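Long-range contacts in lambda integrase (Enterobacteria phage lambda, PDB 1AE9), which integrates the phage genome into the host genome by site-specific recombination and, with excisionase, excises the prophage: residues A[3-9]-A[134-140]; A[11-16]-A[116-122]; A[21-25]-A[88-92]; A[28-32]-A[71-77]. One frame throughout, in Å; residues are numbered along the deposited sequence.

Interaction 1. Residues A[3-9]-A[134-140]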
loop_
_atom_site.group_PDB
_atom_site.type_symbol
_atom_site.label_atom_id
_atom_site.label_comp_id
_atom_site.label_asym_id
_atom_site.label_seq_id
_atom_site.Cartn_x
_atom_site.Cartn_y
_atom_site.Cartn_z
ATOM N N ARG A 3 12.752 14.230 -14.754
ATOM C CA ARG A 3 12.312 15.326 -13.901
ATOM C C ARG A 3 10.991 15.836 -14.500
ATOM O O ARG A 3 10.568 15.391 -15.575
ATOM C CB ARG A 3 13.355 16.449 -13.896
ATOM C CG ARG A 3 13.778 16.917 -15.289
ATOM C CD ARG A 3 14.673 18.161 -15.251
ATOM N NE ARG A 3 13.915 19.402 -15.438
ATOM C CZ ARG A 3 14.419 20.630 -15.301
ATOM N NH1 ARG A 3 15.695 20.805 -14.972
ATOM N NH2 ARG A 3 13.638 21.690 -15.475
ATOM N N LEU A 4 10.335 16.756 -13.806
ATOM C CA LEU A 4 9.084 17.323 -14.295
ATOM C C LEU A 4 9.267 18.831 -14.334
ATOM O O LEU A 4 9.625 19.432 -13.327
ATOM C CB LEU A 4 7.932 16.971 -13.352
ATOM C CG LEU A 4 6.528 17.356 -13.822
ATOM C CD1 LEU A 4 6.095 16.437 -14.955
ATOM C CD2 LEU A 4 5.555 17.275 -12.652
ATOM N N THR A 5 9.059 19.439 -15.500
ATOM C CA THR A 5 9.206 20.888 -15.632
ATOM C C THR A 5 7.889 21.582 -15.289
ATOM O O THR A 5 6.845 20.926 -15.163
ATOM C CB THR A 5 9.632 21.300 -17.070
ATOM O OG1 THR A 5 8.568 21.032 -17.993
ATOM C CG2 THR A 5 10.868 20.537 -17.497
ATOM N N ALA A 6 7.934 22.903 -15.153
ATOM C CA ALA A 6 6.736 23.677 -14.849
ATOM C C ALA A 6 5.690 23.548 -15.960
ATOM O O ALA A 6 4.500 23.412 -15.673
ATOM C CB ALA A 6 7.093 25.144 -14.629
ATOM N N ASP A 7 6.126 23.597 -17.222
ATOM C CA ASP A 7 5.194 23.485 -18.347
ATOM C C ASP A 7 4.549 22.085 -18.374
ATOM O O ASP A 7 3.354 21.948 -18.663
ATOM C CB ASP A 7 5.896 23.807 -19.684
ATOM C CG ASP A 7 4.906 24.142 -20.818
ATOM O OD1 ASP A 7 4.181 25.156 -20.725
ATOM O OD2 ASP A 7 4.856 23.396 -21.818
ATOM N N GLU A 8 5.328 21.059 -18.035
ATOM C CA GLU A 8 4.827 19.687 -18.008
ATOM C C GLU A 8 3.812 19.517 -16.883
ATOM O O GLU A 8 2.821 18.802 -17.047
ATOM C CB GLU A 8 5.981 18.687 -17.870
ATOM C CG GLU A 8 6.821 18.572 -19.142
ATOM C CD GLU A 8 8.093 17.747 -18.975
ATOM O OE1 GLU A 8 8.567 17.578 -17.832
ATOM O OE2 GLU A 8 8.633 17.279 -19.999
ATOM N N TYR A 9 4.048 20.189 -15.756
ATOM C CA TYR A 9 3.131 20.156 -14.614
ATOM C C TYR A 9 1.758 20.656 -15.067
ATOM O O TYR A 9 0.722 20.101 -14.683
ATOM C CB TYR A 9 3.662 21.053 -13.481
ATOM C CG TYR A 9 2.645 21.452 -12.420
ATOM C CD1 TYR A 9 1.696 22.443 -12.678
ATOM C CD2 TYR A 9 2.624 20.835 -11.167
ATOM C CE1 TYR A 9 0.743 22.807 -11.722
ATOM C CE2 TYR A 9 1.672 21.196 -10.195
ATOM C CZ TYR A 9 0.735 22.181 -10.486
ATOM O OH TYR A 9 -0.220 22.553 -9.566
ATOM N N LEU A 134 7.298 16.163 -7.906
ATOM C CA LEU A 134 6.747 17.482 -7.610
ATOM C C LEU A 134 7.551 18.172 -6.503
ATOM O O LEU A 134 7.555 19.397 -6.410
ATOM C CB LEU A 134 5.263 17.375 -7.220
ATOM C CG LEU A 134 4.324 16.957 -8.357
ATOM C CD1 LEU A 134 2.922 16.755 -7.831
ATOM C CD2 LEU A 134 4.331 18.015 -9.442
ATOM N N ARG A 135 8.232 17.379 -5.679
ATOM C CA ARG A 135 9.064 17.893 -4.586
ATOM C C ARG A 135 10.353 18.515 -5.154
ATOM O O ARG A 135 10.796 19.572 -4.703
ATOM C CB ARG A 135 9.380 16.759 -3.602
ATOM C CG ARG A 135 10.230 17.138 -2.402
ATOM C CD ARG A 135 10.162 16.033 -1.333
ATOM N NE ARG A 135 11.374 15.946 -0.514
ATOM C CZ ARG A 135 11.600 16.628 0.610
ATOM N NH1 ARG A 135 10.696 17.476 1.091
ATOM N NH2 ARG A 135 12.746 16.451 1.265
ATOM N N SER A 136 10.934 17.865 -6.163
ATOM C CA SER A 136 12.138 18.375 -6.821
ATOM C C SER A 136 11.759 19.634 -7.595
ATOM O O SER A 136 12.522 20.599 -7.627
ATOM C CB SER A 136 12.708 17.346 -7.801
ATOM O OG SER A 136 13.033 16.140 -7.142
ATOM N N LEU A 137 10.583 19.619 -8.227
ATOM C CA LEU A 137 10.119 20.782 -8.974
ATOM C C LEU A 137 9.989 21.961 -8.014
ATOM O O LEU A 137 10.470 23.057 -8.308
ATOM C CB LEU A 137 8.790 20.500 -9.688
ATOM C CG LEU A 137 8.142 21.662 -10.463
ATOM C CD1 LEU A 137 9.091 22.231 -11.505
ATOM C CD2 LEU A 137 6.862 21.198 -11.116
ATOM N N SER A 138 9.373 21.722 -6.858
ATOM C CA SER A 138 9.206 22.739 -5.821
ATOM C C SER A 138 10.569 23.365 -5.484
ATOM O O SER A 138 10.704 24.585 -5.412
ATOM C CB SER A 138 8.614 22.093 -4.559
ATOM O OG SER A 138 8.466 23.027 -3.501
ATOM N N ALA A 139 11.571 22.520 -5.267
ATOM C CA ALA A 139 12.916 22.982 -4.938
ATOM C C ALA A 139 13.519 23.876 -6.028
ATOM O O ALA A 139 14.003 24.963 -5.722
ATOM C CB ALA A 139 13.833 21.789 -4.659
ATOM N N ARG A 140 13.489 23.427 -7.287
ATOM C CA ARG A 140 14.045 24.203 -8.405
ATOM C C ARG A 140 13.329 25.536 -8.597
ATOM O O ARG A 140 13.967 26.560 -8.852
ATOM C CB ARG A 140 14.023 23.400 -9.709
ATOM C CG ARG A 140 14.888 22.143 -9.683
ATOM C CD ARG A 140 15.011 21.492 -11.061
ATOM N NE ARG A 140 13.715 21.188 -11.673
ATOM C CZ ARG A 140 13.077 20.021 -11.568
ATOM N NH1 ARG A 140 13.603 19.019 -10.872
ATOM N NH2 ARG A 140 11.909 19.854 -12.167
HETATM O O HOH W 1 11.202 16.963 -11.115
#
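Residues 3-5 run extended into helix 6-15, whose first turn packs beside the N-terminal half of helix 133-145; the closest CA atoms are those of Leu4 and Leu137, 6.4 Å apart. Thr5 is the N-cap and forms a capping box with Glu8: Glu8 N donates to Thr5 OG1 (3.2 Å) and Thr5 N to Glu8 OE1 (3.0 Å). Leu4 CD2 meets Leu134 CD2 at 3.5 Å, Leu137 CD1 lies 3.4 Å from the carbonyl Leu4 O, and the Tyr9 ring takes Leu134 CD2 at its edge, 3.7 Å from Tyr9 CD2. Helix 133-145 belongs to the tyrosine recombinase catalytic domain and carries Arg135, a predicted active-site residue; Arg135 makes no contact with residues 3-9, and its guanidinium hydrogen-bonds to the carbonyls of Gly34 and Leu155, so the helix offers one side to the N-terminal segment and another to the active site. Toward the surface, the guanidinium of Arg3 stacks flat on that of Arg140, centres 4.0 Å apart and planes at 25°, despite the like charges. Arg140 NH2 also comes within 2.6 Å of Leu4 O, but at a poor angle for a hydrogen bond. Water 1 bridges the segments instead, accepting from Leu4 N at 2.8 Å and from Arg140 NH2 at 3.2 Å.

Interaction 2. Residues A[11-16]-A[116-122]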
loop_
_atom_site.group_PDB
_atom_site.type_symbol
_atom_site.label_atom_id
_atom_site.label_comp_id
_atom_site.label_asym_id
_atom_site.label_seq_id
_atom_site.Cartn_x
_atom_site.Cartn_y
_atom_site.Cartn_z
ATOM N N LYS A 11 0.495 20.597 -18.127
ATOM C CA LYS A 11 -0.142 19.661 -19.067
ATOM C C LYS A 11 -0.860 18.568 -18.265
ATOM O O LYS A 11 -2.001 18.201 -18.568
ATOM C CB LYS A 11 0.893 19.026 -20.005
ATOM C CG LYS A 11 1.727 20.016 -20.803
ATOM C CD LYS A 11 0.864 20.941 -21.651
ATOM C CE LYS A 11 1.729 21.828 -22.541
ATOM N NZ LYS A 11 0.918 22.820 -23.284
ATOM N N ILE A 12 -0.189 18.057 -17.237
ATOM C CA ILE A 12 -0.758 17.025 -16.375
ATOM C C ILE A 12 -1.944 17.606 -15.601
ATOM O O ILE A 12 -2.977 16.944 -15.437
ATOM C CB ILE A 12 0.302 16.480 -15.388
ATOM C CG1 ILE A 12 1.432 15.795 -16.169
ATOM C CG2 ILE A 12 -0.352 15.531 -14.379
ATOM C CD1 ILE A 12 2.612 15.317 -15.321
ATOM N N TYR A 13 -1.791 18.847 -15.136
ATOM C CA TYR A 13 -2.842 19.552 -14.403
ATOM C C TYR A 13 -4.093 19.623 -15.278
ATOM O O TYR A 13 -5.201 19.375 -14.803
ATOM C CB TYR A 13 -2.364 20.966 -14.034
ATOM C CG TYR A 13 -3.268 21.719 -13.079
ATOM C CD1 TYR A 13 -4.372 22.426 -13.546
ATOM C CD2 TYR A 13 -3.015 21.724 -11.709
ATOM C CE1 TYR A 13 -5.202 23.118 -12.673
ATOM C CE2 TYR A 13 -3.839 22.412 -10.828
ATOM C CZ TYR A 13 -4.930 23.103 -11.316
ATOM O OH TYR A 13 -5.764 23.774 -10.445
ATOM N N GLN A 14 -3.906 19.963 -16.556
ATOM C CA GLN A 14 -5.011 20.050 -17.517
ATOM C C GLN A 14 -5.655 18.674 -17.646
ATOM O O GLN A 14 -6.882 18.536 -17.599
ATOM C CB GLN A 14 -4.484 20.498 -18.894
ATOM C CG GLN A 14 -5.541 20.656 -19.998
ATOM C CD GLN A 14 -6.075 19.328 -20.546
ATOM O OE1 GLN A 14 -5.303 18.464 -20.958
ATOM N NE2 GLN A 14 -7.395 19.166 -20.552
ATOM N N ALA A 15 -4.807 17.662 -17.829
ATOM C CA ALA A 15 -5.250 16.281 -17.996
ATOM C C ALA A 15 -6.020 15.762 -16.785
ATOM O O ALA A 15 -6.818 14.836 -16.912
ATOM C CB ALA A 15 -4.055 15.386 -18.295
ATOM N N ALA A 16 -5.790 16.371 -15.622
ATOM C CA ALA A 16 -6.465 15.993 -14.375
ATOM C C ALA A 16 -7.923 16.481 -14.344
ATOM O O ALA A 16 -8.617 16.357 -13.328
ATOM C CB ALA A 16 -5.690 16.541 -13.172
ATOM N N ALA A 116 -3.253 10.718 -14.656
ATOM C CA ALA A 116 -3.377 12.034 -15.286
ATOM C C ALA A 116 -2.156 12.251 -16.195
ATOM O O ALA A 116 -2.270 12.803 -17.288
ATOM C CB ALA A 116 -3.450 13.134 -14.223
ATOM N N ARG A 117 -0.992 11.798 -15.743
ATOM C CA ARG A 117 0.237 11.926 -16.517
ATOM C C ARG A 117 0.078 11.230 -17.864
ATOM O O ARG A 117 0.433 11.790 -18.905
ATOM C CB ARG A 117 1.408 11.316 -15.752
ATOM C CG ARG A 117 2.763 11.561 -16.376
ATOM C CD ARG A 117 3.807 10.704 -15.693
ATOM N NE ARG A 117 3.618 9.282 -15.991
ATOM C CZ ARG A 117 3.872 8.289 -15.142
ATOM N NH1 ARG A 117 4.315 8.552 -13.920
ATOM N NH2 ARG A 117 3.763 7.026 -15.546
ATOM N N LYS A 118 -0.439 10.002 -17.848
ATOM C CA LYS A 118 -0.654 9.262 -19.088
ATOM C C LYS A 118 -1.657 9.993 -19.975
ATOM O O LYS A 118 -1.448 10.124 -21.178
ATOM C CB LYS A 118 -1.170 7.849 -18.802
ATOM C CG LYS A 118 -0.143 6.918 -18.216
ATOM C CD LYS A 118 -0.749 5.553 -17.963
ATOM C CE LYS A 118 0.265 4.635 -17.337
ATOM N NZ LYS A 118 -0.325 3.296 -17.115
ATOM N N ALA A 119 -2.731 10.492 -19.371
ATOM C CA ALA A 119 -3.769 11.210 -20.103
ATOM C C ALA A 119 -3.253 12.438 -20.848
ATOM O O ALA A 119 -3.797 12.788 -21.892
ATOM C CB ALA A 119 -4.911 11.605 -19.163
ATOM N N SER A 120 -2.230 13.100 -20.303
ATOM C CA SER A 120 -1.645 14.291 -20.933
ATOM C C SER A 120 -0.949 13.957 -22.254
ATOM O O SER A 120 -0.834 14.807 -23.135
ATOM C CB SER A 120 -0.635 14.970 -20.004
ATOM O OG SER A 120 0.587 14.245 -19.943
ATOM N N GLY A 121 -0.454 12.731 -22.377
ATOM C CA GLY A 121 0.212 12.340 -23.599
ATOM C C GLY A 121 1.647 12.815 -23.712
ATOM O O GLY A 121 2.227 12.760 -24.794
ATOM N N LEU A 122 2.228 13.282 -22.612
ATOM C CA LEU A 122 3.612 13.743 -22.629
ATOM C C LEU A 122 4.569 12.576 -22.833
ATOM O O LEU A 122 4.270 11.448 -22.447
ATOM C CB LEU A 122 3.972 14.421 -21.306
ATOM C CG LEU A 122 3.341 15.766 -20.953
ATOM C CD1 LEU A 122 3.718 16.122 -19.530
ATOM C CD2 LEU A 122 3.807 16.843 -21.916
#
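The C-terminal ends of helices 6-15 and 106-120 of the tyrosine recombinase catalytic domain cross steeply, at 103° with axes 7.7 Å apart, a close approach that small side chains permit. Ala15 CB sits 3.3 Å from Ala116 O, and Ala116 CB is 4.2 Å from Ala16 CB. Ile12, in the m,t rotamer, spreads over the end of the other helix and the loop that follows: its CG2 reaches Ala116 CB (3.9 Å), its CD1 Arg117 CG (3.9 Å) and its CG1 Leu122 CD1 (4.1 Å). From helix 21-33, Leu23 packs on Ala16 and Ala116, Met27 on Ile12. The Arg117 guanidinium hydrogen-bonds to the carbonyl of Pro129. Lys11 bends through two m angles, laying its CG 4.0 Å from Leu122 CD2. In the p rotamer, Ser120 OG donates to Arg117 O (2.7 Å); it also accepts from Leu122 N (3.3 Å), which makes an ST turn. With no hydrogen bond between the segments, the junction rests on van der Waals fit and apolar burial.

Interaction 3. Residues A[21-25]-A[88-92]; sequences CWLRL and EILGG
This is a small apolar contact, burying 209 Å², between the N-terminal part of helix 21-33 and the last turn of helix 79-90 in the catalytic domain, away from the predicted active-site residues. Residues 23-25 are helical; 88-90 end their helix in a wider pi-type turn, and Gly91 leaves it with positive phi (56/44). The nearest CA pairs are Trp22 with Leu90 at 6.9 Å and Cys21 with Ile89 at 7.7 Å. Leu90, in the m,t rotamer, is the central side chain: its CD1 meets Leu25 CD1 at 3.7 Å, and its CD2 meets Trp22 CB at 3.7 Å and Cys21 SG at 3.9 Å. Leu25 is also m,t; Cys21 is p. Ile89, m,m, brings CG2 to 4.1 Å from Cys21 CB. No hydrogen bond crosses. Trp22, with chi1 p, stands its indole edge-to-face with Tyr112 of helix 106-120, while Leu25 also touches Lys85 and Cys86, so residues 21-25 lie between helices 79-90 and 106-120.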
loop_
_atom_site.group_PDB
_atom_site.type_symbol
_atom_site.label_atom_id
_atom_site.label_comp_id
_atom_site.label_asym_id
_atom_site.label_seq_id
_atom_site.Cartn_x
_atom_site.Cartn_y
_atom_site.Cartn_z
ATOM N N CYS A 21 -11.499 15.525 -7.651
ATOM C CA CYS A 21 -11.245 16.921 -7.283
ATOM C C CYS A 21 -9.986 17.153 -6.435
ATOM O O CYS A 21 -9.342 18.200 -6.536
ATOM C CB CYS A 21 -12.479 17.483 -6.562
ATOM S SG CYS A 21 -13.154 16.374 -5.261
ATOM N N TRP A 22 -9.620 16.171 -5.618
ATOM C CA TRP A 22 -8.444 16.309 -4.770
ATOM C C TRP A 22 -7.092 16.234 -5.486
ATOM O O TRP A 22 -6.096 16.717 -4.948
ATOM C CB TRP A 22 -8.478 15.298 -3.610
ATOM C CG TRP A 22 -8.572 13.840 -4.025
ATOM C CD1 TRP A 22 -9.688 13.044 -3.987
ATOM C CD2 TRP A 22 -7.505 13.006 -4.516
ATOM N NE1 TRP A 22 -9.382 11.772 -4.420
ATOM C CE2 TRP A 22 -8.052 11.719 -4.751
ATOM C CE3 TRP A 22 -6.141 13.218 -4.777
ATOM C CZ2 TRP A 22 -7.282 10.651 -5.234
ATOM C CZ3 TRP A 22 -5.376 12.156 -5.257
ATOM C CH2 TRP A 22 -5.951 10.891 -5.478
ATOM N N LEU A 23 -7.043 15.659 -6.691
ATOM C CA LEU A 23 -5.770 15.523 -7.398
ATOM C C LEU A 23 -5.085 16.859 -7.677
ATOM O O LEU A 23 -3.925 17.044 -7.307
ATOM C CB LEU A 23 -5.918 14.708 -8.698
ATOM C CG LEU A 23 -4.592 14.433 -9.439
ATOM C CD1 LEU A 23 -3.566 13.771 -8.505
ATOM C CD2 LEU A 23 -4.831 13.571 -10.655
ATOM N N ARG A 24 -5.792 17.787 -8.318
ATOM C CA ARG A 24 -5.223 19.099 -8.620
ATOM C C ARG A 24 -4.781 19.822 -7.351
ATOM O O ARG A 24 -3.727 20.468 -7.330
ATOM C CB ARG A 24 -6.226 19.961 -9.393
ATOM C CG ARG A 24 -6.347 19.578 -10.861
ATOM C CD ARG A 24 -7.315 20.482 -11.601
ATOM N NE ARG A 24 -7.252 20.284 -13.049
ATOM C CZ ARG A 24 -8.248 20.541 -13.896
ATOM N NH1 ARG A 24 -9.409 21.007 -13.454
ATOM N NH2 ARG A 24 -8.082 20.341 -15.196
ATOM N N LEU A 25 -5.575 19.700 -6.288
ATOM C CA LEU A 25 -5.261 20.348 -5.020
ATOM C C LEU A 25 -4.024 19.730 -4.368
ATOM O O LEU A 25 -3.182 20.447 -3.822
ATOM C CB LEU A 25 -6.475 20.300 -4.090
ATOM C CG LEU A 25 -7.665 21.104 -4.634
ATOM C CD1 LEU A 25 -8.933 20.800 -3.841
ATOM C CD2 LEU A 25 -7.346 22.596 -4.599
ATOM N N GLU A 88 -12.951 24.284 1.341
ATOM C CA GLU A 88 -14.266 24.421 0.716
ATOM C C GLU A 88 -14.716 23.224 -0.127
ATOM O O GLU A 88 -15.878 22.815 -0.063
ATOM C CB GLU A 88 -14.294 25.694 -0.146
ATOM C CG GLU A 88 -13.898 26.983 0.605
ATOM C CD GLU A 88 -13.711 28.207 -0.307
ATOM O OE1 GLU A 88 -13.572 28.043 -1.546
ATOM O OE2 GLU A 88 -13.696 29.339 0.229
ATOM N N ILE A 89 -13.786 22.649 -0.886
ATOM C CA ILE A 89 -14.083 21.532 -1.786
ATOM C C ILE A 89 -13.945 20.126 -1.211
ATOM O O ILE A 89 -14.728 19.241 -1.547
ATOM C CB ILE A 89 -13.208 21.612 -3.068
ATOM C CG1 ILE A 89 -13.297 23.013 -3.683
ATOM C CG2 ILE A 89 -13.632 20.541 -4.074
ATOM C CD1 ILE A 89 -14.718 23.465 -3.977
ATOM N N LEU A 90 -12.905 19.904 -0.412
ATOM C CA LEU A 90 -12.663 18.588 0.177
ATOM C C LEU A 90 -13.297 18.509 1.571
ATOM O O LEU A 90 -14.066 17.593 1.861
ATOM C CB LEU A 90 -11.151 18.288 0.188
ATOM C CG LEU A 90 -10.454 18.496 -1.180
ATOM C CD1 LEU A 90 -8.932 18.281 -1.092
ATOM C CD2 LEU A 90 -11.059 17.576 -2.233
ATOM N N GLY A 91 -12.976 19.479 2.421
ATOM C CA GLY A 91 -13.559 19.556 3.753
ATOM C C GLY A 91 -13.422 18.372 4.683
ATOM O O GLY A 91 -14.378 17.997 5.362
ATOM N N GLY A 92 -12.233 17.793 4.742
ATOM C CA GLY A 92 -12.019 16.667 5.627
ATOM C C GLY A 92 -11.229 17.113 6.836
ATOM O O GLY A 92 -10.929 18.305 6.977
#

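Interaction 4. Residues A[28-32]-A[71-77]; sequences ELAVV and HIDALGI
A G1 beta bulge forms one side of this contact: Gly76, at phi/psi 67/38, and Ile77 both face Ile72 at the closed end of the antiparallel hairpin 71-72/77-78. Ile72 N donates to Ile77 O (2.7 Å) and Ile77 N to Ile72 O (3.0 Å). Segment 28-32 of helix 21-33 packs against it with Glu28 CA 6.6 Å from Ile77 CA and Val32 CA 5.8 Å from Ile72 CA. Ile77 (m,t) is central, placing CG2 3.7 Å from Val32 CB and CD1 4.1 Å from Val31 CB. Ile72 (m,m) sets CG1 3.9 Å from Val31 CG1 and 3.8 Å from Val32 CA. Val31 is t, Val32 p. Water 2 donates to Glu28 OE2 (2.9 Å) and weakly to Gly76 O (3.3 Å); OE1 is salt-bridged to Lys85 and hydrogen-bonded to Thr82, and OE2 is hydrogen-bonded to Tyr13. The branched side chains thus make a buried apolar joint without a direct hydrogen bond, while the acid at its edge is met by polar partners.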
loop_
_atom_site.group_PDB
_atom_site.type_symbol
_atom_site.label_atom_id
_atom_site.label_comp_id
_atom_site.label_asym_id
_atom_site.label_seq_id
_atom_site.Cartn_x
_atom_site.Cartn_y
_atom_site.Cartn_z
ATOM N N GLU A 28 -0.990 21.048 -6.289
ATOM C CA GLU A 28 -0.652 22.410 -5.899
ATOM C C GLU A 28 0.029 22.441 -4.534
ATOM O O GLU A 28 1.057 23.103 -4.357
ATOM C CB GLU A 28 -1.902 23.276 -5.868
ATOM C CG GLU A 28 -2.472 23.567 -7.234
ATOM C CD GLU A 28 -3.736 24.405 -7.181
ATOM O OE1 GLU A 28 -4.286 24.613 -6.080
ATOM O OE2 GLU A 28 -4.192 24.849 -8.255
ATOM N N LEU A 29 -0.523 21.695 -3.581
ATOM C CA LEU A 29 0.030 21.653 -2.235
ATOM C C LEU A 29 1.445 21.057 -2.228
ATOM O O LEU A 29 2.311 21.500 -1.478
ATOM C CB LEU A 29 -0.911 20.877 -1.308
ATOM C CG LEU A 29 -0.971 21.320 0.156
ATOM C CD1 LEU A 29 -1.494 22.757 0.252
ATOM C CD2 LEU A 29 -1.879 20.378 0.943
ATOM N N ALA A 30 1.695 20.081 -3.091
ATOM C CA ALA A 30 3.007 19.456 -3.178
ATOM C C ALA A 30 4.068 20.446 -3.663
ATOM O O ALA A 30 5.192 20.459 -3.150
ATOM C CB ALA A 30 2.954 18.260 -4.115
ATOM N N VAL A 31 3.715 21.259 -4.656
ATOM C CA VAL A 31 4.652 22.236 -5.212
ATOM C C VAL A 31 4.863 23.453 -4.309
ATOM O O VAL A 31 5.989 23.892 -4.123
ATOM C CB VAL A 31 4.237 22.694 -6.653
ATOM C CG1 VAL A 31 5.193 23.777 -7.178
ATOM C CG2 VAL A 31 4.250 21.495 -7.610
ATOM N N VAL A 32 3.799 23.975 -3.713
ATOM C CA VAL A 32 3.945 25.146 -2.860
ATOM C C VAL A 32 4.531 24.868 -1.461
ATOM O O VAL A 32 5.104 25.768 -0.842
ATOM C CB VAL A 32 2.623 25.972 -2.792
ATOM C CG1 VAL A 32 1.621 25.345 -1.841
ATOM C CG2 VAL A 32 2.914 27.412 -2.408
ATOM N N HIS A 71 3.933 31.538 -2.042
ATOM C CA HIS A 71 3.385 31.543 -3.399
ATOM C C HIS A 71 4.440 30.925 -4.296
ATOM O O HIS A 71 5.639 31.061 -4.032
ATOM C CB HIS A 71 3.189 32.980 -3.929
ATOM C CG HIS A 71 1.952 33.679 -3.446
ATOM N ND1 HIS A 71 1.885 34.333 -2.231
ATOM C CD2 HIS A 71 0.762 33.901 -4.056
ATOM C CE1 HIS A 71 0.710 34.929 -2.115
ATOM N NE2 HIS A 71 0.010 34.683 -3.209
ATOM N N ILE A 72 3.998 30.241 -5.342
ATOM C CA ILE A 72 4.901 29.686 -6.349
ATOM C C ILE A 72 4.538 30.531 -7.567
ATOM O O ILE A 72 3.546 30.273 -8.256
ATOM C CB ILE A 72 4.658 28.185 -6.634
ATOM C CG1 ILE A 72 5.406 27.343 -5.602
ATOM C CG2 ILE A 72 5.148 27.817 -8.046
ATOM C CD1 ILE A 72 6.915 27.280 -5.832
ATOM N N ASP A 73 5.314 31.585 -7.774
ATOM C CA ASP A 73 5.086 32.517 -8.867
ATOM C C ASP A 73 5.034 31.918 -10.264
ATOM O O ASP A 73 4.097 32.195 -11.012
ATOM C CB ASP A 73 6.116 33.640 -8.806
ATOM C CG ASP A 73 6.020 34.443 -7.525
ATOM O OD1 ASP A 73 4.907 34.557 -6.958
ATOM O OD2 ASP A 73 7.066 34.954 -7.080
ATOM N N ALA A 74 5.984 31.048 -10.587
ATOM C CA ALA A 74 6.052 30.430 -11.911
ATOM C C ALA A 74 4.776 29.732 -12.389
ATOM O O ALA A 74 4.514 29.661 -13.594
ATOM C CB ALA A 74 7.235 29.469 -11.980
ATOM N N LEU A 75 3.976 29.238 -11.450
ATOM C CA LEU A 75 2.749 28.528 -11.790
ATOM C C LEU A 75 1.490 29.201 -11.265
ATOM O O LEU A 75 0.382 28.716 -11.493
ATOM C CB LEU A 75 2.824 27.087 -11.281
ATOM C CG LEU A 75 3.883 26.215 -11.957
ATOM C CD1 LEU A 75 4.051 24.917 -11.191
ATOM C CD2 LEU A 75 3.481 25.948 -13.398
ATOM N N GLY A 76 1.660 30.332 -10.586
ATOM C CA GLY A 76 0.519 31.046 -10.043
ATOM C C GLY A 76 -0.171 30.276 -8.926
ATOM O O GLY A 76 -1.400 30.293 -8.822
ATOM N N ILE A 77 0.617 29.602 -8.094
ATOM C CA ILE A 77 0.066 28.831 -6.983
ATOM C C ILE A 77 0.174 29.613 -5.684
ATOM O O ILE A 77 1.263 30.026 -5.287
ATOM C CB ILE A 77 0.785 27.477 -6.808
ATOM C CG1 ILE A 77 0.576 26.605 -8.046
ATOM C CG2 ILE A 77 0.246 26.757 -5.576
ATOM C CD1 ILE A 77 1.448 25.365 -8.081
HETATM O O HOH W 2 -3.429 27.674 -8.425
#

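How the interactions relate
From the N terminus, residues 3-9, leading into helix 6-15, close the longest loop, onto helix 133-145 (interaction 1), and the end of that helix closes a shorter one within it, onto helix 106-120 (interaction 2). Helix 21-33 follows and serves two contacts: its N-terminal part meets the end of helix 79-90 (interaction 3), and farther along it meets the hairpin 71-72/77-78 (interaction 4). Each loop therefore encloses the next, and none cross. Helix 21-33 links them in space: Ser138 OG of interaction 1 and Tyr13 OH of interaction 2 bond to Val31 O and Glu28 OE2 of interaction 4, and Tyr13 O receives Arg24 NE of interaction 3.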